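PDB 6H1U: probable glutamine-binding lipoprotein GlnH (GLNBP) from Mycobacterium tuberculosis, which binds aspartate and glutamate, and probably glutamine, as a solute-binding lipoprotein, probably for amino acid transport. Local coordinates for the aspartic acid site. Sequence-based numbering; all coordinates share one arbitrary frame.

The aspartic acid site. Residues 106, 120-123, 128, 170-172, 191, 208-209, 212, 233, 235. With ASP (aspartic acid), chain B.
Aspartate lies almost wholly buried in the cleft of a family 3 solute-binding protein, 251 of its 254 Å² hidden. Its alpha-carboxylate is held by two arginines. Arg128, extended from CG to NE, comes end-on with both terminal nitrogens: Arg128 NH1 reaches ligand OXT at 2.8 Å in a nearly straight bond (172° at H), while NH2 takes ligand O, both oxygens close to the guanidinium plane. Arg106, bent at chi3 (-71°), divides its grip between the two ends of the ligand, NH2 bonding ligand O and Arg106 NH1 forming a salt bridge to the side-chain oxygen, ligand OD2, at 2.8 Å. Backbone N-H groups complete the hold, Thr171 N on ligand O at the start of helix 171-176 and Ser123 N on ligand OXT, so that O accepts three bonds.

The ligand's alpha-amino N donates to Thr121 O, nearly along the C=O axis, and to Ser123 OG. The same ligand N also donates to the syn lone pair of Asp209 OD2, at 2.7 Å. This is the set expected for an ammonium, whose charge Asp209 would balance. At the side-chain carboxylate, Trp191 NE1 points in its ring plane at the anti lone pair of ligand OD1 (2.7 Å). Thr121 OG1, in the crowded position between backbone N and carbonyl carbon (chi1 60°), meets ligand OD2 from above the carboxylate plane at 2.9 Å. Ile212 CD1 and Thr170 CG2 pack against ligand CG.

A second shell fixes these groups. Tyr235 OH donates to the anti lone pair of Asp209 OD2 at 2.6 Å, and the tyrosine ring lies under Thr121 CA. Gln233 OE1 accepts from Ser123 OG and Thr171 OG1, tying two ligand-binding segments together. Lys120 O and Ser123 O orient Arg106 NH1 and Arg128 NH1, and Thr208 CG2 sits over the centre of the indole. The pocket thus reads both carboxylates and the amino group, capturing an acidic amino acid, probably for delivery to a transport system.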
loop_
_atom_site.group_PDB
_atom_site.type_symbol
_atom_site.label_atom_id
_atom_site.label_comp_id
_atom_site.label_asym_id
_atom_site.label_seq_id
_atom_site.Cartn_x
_atom_site.Cartn_y
_atom_site.Cartn_z
ATOM N N ARG A 106 -0.290 -3.196 -10.160
ATOM C CA ARG A 106 -0.857 -4.094 -9.159
ATOM C C ARG A 106 -2.137 -4.741 -9.666
ATOM O O ARG A 106 -2.350 -5.945 -9.471
ATOM C CB ARG A 106 -1.126 -3.332 -7.859
ATOM C CG ARG A 106 0.153 -2.928 -7.133
ATOM C CD ARG A 106 -0.165 -2.062 -5.919
ATOM N NE ARG A 106 -0.631 -0.730 -6.311
ATOM C CZ ARG A 106 -0.891 0.253 -5.456
ATOM N NH1 ARG A 106 -0.767 0.046 -4.146
ATOM N NH2 ARG A 106 -1.279 1.441 -5.908
ATOM N N LYS A 120 1.096 -4.870 -1.389
ATOM C CA LYS A 120 1.882 -3.690 -1.768
ATOM C C LYS A 120 1.004 -2.465 -1.491
ATOM O O LYS A 120 0.452 -1.865 -2.414
ATOM C CB LYS A 120 2.339 -3.738 -3.227
ATOM C CG LYS A 120 3.447 -2.731 -3.516
ATOM C CD LYS A 120 3.739 -2.613 -4.999
ATOM C CE LYS A 120 4.946 -1.729 -5.229
ATOM N NZ LYS A 120 4.945 -0.523 -4.354
ATOM N N THR A 121 0.892 -2.128 -0.196
ATOM C CA THR A 121 0.152 -0.980 0.340
ATOM C C THR A 121 -1.103 -0.674 -0.475
ATOM O O THR A 121 -1.341 0.475 -0.841
ATOM C CB THR A 121 1.059 0.272 0.426
ATOM O OG1 THR A 121 1.571 0.630 -0.871
ATOM C CG2 THR A 121 2.243 0.022 1.352
ATOM N N MET A 122 -1.930 -1.681 -0.753
ATOM C CA MET A 122 -2.939 -1.539 -1.800
ATOM C C MET A 122 -4.272 -1.110 -1.188
ATOM O O MET A 122 -5.000 -1.921 -0.611
ATOM C CB MET A 122 -3.057 -2.833 -2.599
ATOM C CG MET A 122 -3.804 -2.641 -3.903
ATOM S SD MET A 122 -3.752 -4.143 -4.894
ATOM C CE MET A 122 -4.614 -3.593 -6.366
ATOM N N SER A 123 -4.607 0.169 -1.344
ATOM C CA SER A 123 -5.869 0.678 -0.814
ATOM C C SER A 123 -7.050 0.015 -1.496
ATOM O O SER A 123 -7.082 -0.112 -2.723
ATOM C CB SER A 123 -5.951 2.189 -1.002
ATOM O OG SER A 123 -4.946 2.808 -0.234
ATOM N N ARG A 128 -11.380 -0.106 -7.692
ATOM C CA ARG A 128 -10.533 -1.281 -7.851
ATOM C C ARG A 128 -11.320 -2.571 -7.667
ATOM O O ARG A 128 -10.974 -3.590 -8.276
ATOM C CB ARG A 128 -9.367 -1.218 -6.874
ATOM C CG ARG A 128 -8.339 -0.181 -7.293
ATOM C CD ARG A 128 -7.295 0.008 -6.211
ATOM N NE ARG A 128 -6.301 0.998 -6.639
ATOM C CZ ARG A 128 -5.301 1.425 -5.870
ATOM N NH1 ARG A 128 -5.164 0.954 -4.633
ATOM N NH2 ARG A 128 -4.441 2.334 -6.336
ATOM N N THR A 170 -1.596 5.428 -8.318
ATOM C CA THR A 170 -1.926 5.453 -6.898
ATOM C C THR A 170 -3.197 6.256 -6.647
ATOM O O THR A 170 -3.571 7.132 -7.431
ATOM C CB THR A 170 -0.783 6.043 -6.052
ATOM O OG1 THR A 170 -0.538 7.404 -6.449
ATOM C CG2 THR A 170 0.494 5.221 -6.216
ATOM N N THR A 171 -3.872 5.925 -5.539
ATOM C CA THR A 171 -5.000 6.726 -5.067
ATOM C C THR A 171 -4.570 8.141 -4.735
ATOM O O THR A 171 -5.401 9.055 -4.737
ATOM C CB THR A 171 -5.621 6.114 -3.810
ATOM O OG1 THR A 171 -4.611 6.001 -2.791
ATOM C CG2 THR A 171 -6.244 4.737 -4.102
ATOM N N SER A 172 -3.290 8.322 -4.425
ATOM C CA SER A 172 -2.795 9.618 -3.987
ATOM C C SER A 172 -3.007 10.676 -5.059
ATOM O O SER A 172 -3.283 11.838 -4.740
ATOM C CB SER A 172 -1.315 9.495 -3.636
ATOM O OG SER A 172 -1.124 8.363 -2.798
ATOM N N TRP A 191 7.556 5.843 -5.082
ATOM C CA TRP A 191 7.668 6.889 -4.072
ATOM C C TRP A 191 9.122 7.177 -3.723
ATOM O O TRP A 191 9.447 8.314 -3.351
ATOM C CB TRP A 191 6.860 6.514 -2.823
ATOM C CG TRP A 191 5.383 6.505 -3.106
ATOM C CD1 TRP A 191 4.561 5.406 -3.163
ATOM C CD2 TRP A 191 4.563 7.635 -3.426
ATOM N NE1 TRP A 191 3.275 5.793 -3.471
ATOM C CE2 TRP A 191 3.250 7.155 -3.641
ATOM C CE3 TRP A 191 4.802 9.013 -3.530
ATOM C CZ2 TRP A 191 2.191 7.999 -3.973
ATOM C CZ3 TRP A 191 3.749 9.851 -3.845
ATOM C CH2 TRP A 191 2.455 9.340 -4.063
ATOM N N THR A 208 1.198 11.294 0.027
ATOM C CA THR A 208 0.676 9.929 -0.041
ATOM C C THR A 208 0.430 9.436 1.382
ATOM O O THR A 208 0.448 10.219 2.340
ATOM C CB THR A 208 1.619 9.002 -0.828
ATOM O OG1 THR A 208 0.978 7.736 -1.076
ATOM C CG2 THR A 208 2.936 8.753 -0.096
ATOM N N ASP A 209 0.171 8.130 1.505
ATOM C CA ASP A 209 -0.080 7.483 2.792
ATOM C C ASP A 209 0.972 7.877 3.820
ATOM O O ASP A 209 2.173 7.804 3.542
ATOM C CB ASP A 209 -0.033 5.963 2.637
ATOM C CG ASP A 209 -0.923 5.426 1.528
ATOM O OD1 ASP A 209 -1.651 6.182 0.859
ATOM O OD2 ASP A 209 -0.876 4.195 1.339
ATOM N N ILE A 212 3.715 5.277 4.159
ATOM C CA ILE A 212 4.757 5.377 3.140
ATOM C C ILE A 212 5.644 6.585 3.407
ATOM O O ILE A 212 6.877 6.505 3.313
ATOM C CB ILE A 212 4.114 5.454 1.743
ATOM C CG1 ILE A 212 3.334 4.156 1.456
ATOM C CG2 ILE A 212 5.170 5.746 0.672
ATOM C CD1 ILE A 212 2.660 4.153 0.100
ATOM N N GLN A 233 -6.901 5.325 3.642
ATOM C CA GLN A 233 -6.194 4.351 2.804
ATOM C C GLN A 233 -6.225 2.989 3.481
ATOM O O GLN A 233 -5.269 2.591 4.159
ATOM C CB GLN A 233 -4.751 4.794 2.534
ATOM C CG GLN A 233 -4.626 6.236 2.030
ATOM C CD GLN A 233 -5.231 6.431 0.638
ATOM O OE1 GLN A 233 -5.276 5.503 -0.164
ATOM N NE2 GLN A 233 -5.682 7.656 0.347
ATOM N N TYR A 235 -5.637 -0.703 3.605
ATOM C CA TYR A 235 -4.899 -1.671 2.797
ATOM C C TYR A 235 -5.568 -3.032 2.794
ATOM O O TYR A 235 -5.965 -3.550 3.841
ATOM C CB TYR A 235 -3.480 -1.875 3.316
ATOM C CG TYR A 235 -2.557 -0.697 3.238
ATOM C CD1 TYR A 235 -2.937 0.491 2.628
ATOM C CD2 TYR A 235 -1.286 -0.778 3.794
ATOM C CE1 TYR A 235 -2.046 1.581 2.565
ATOM C CE2 TYR A 235 -0.402 0.302 3.736
ATOM C CZ TYR A 235 -0.800 1.472 3.131
ATOM O OH TYR A 235 0.096 2.530 3.080
HETATM N N ASP B . -2.086 3.073 -0.825
HETATM C CA ASP B . -2.118 3.947 -1.992
HETATM C C ASP B . -2.640 3.192 -3.208
HETATM O O ASP B . -2.530 3.678 -4.337
HETATM C CB ASP B . -0.714 4.527 -2.278
HETATM C CG ASP B . 0.271 3.473 -2.750
HETATM O OD1 ASP B . 1.359 3.851 -3.235
HETATM O OD2 ASP B . -0.021 2.268 -2.625
HETATM O OXT ASP B . -3.171 2.085 -3.039
#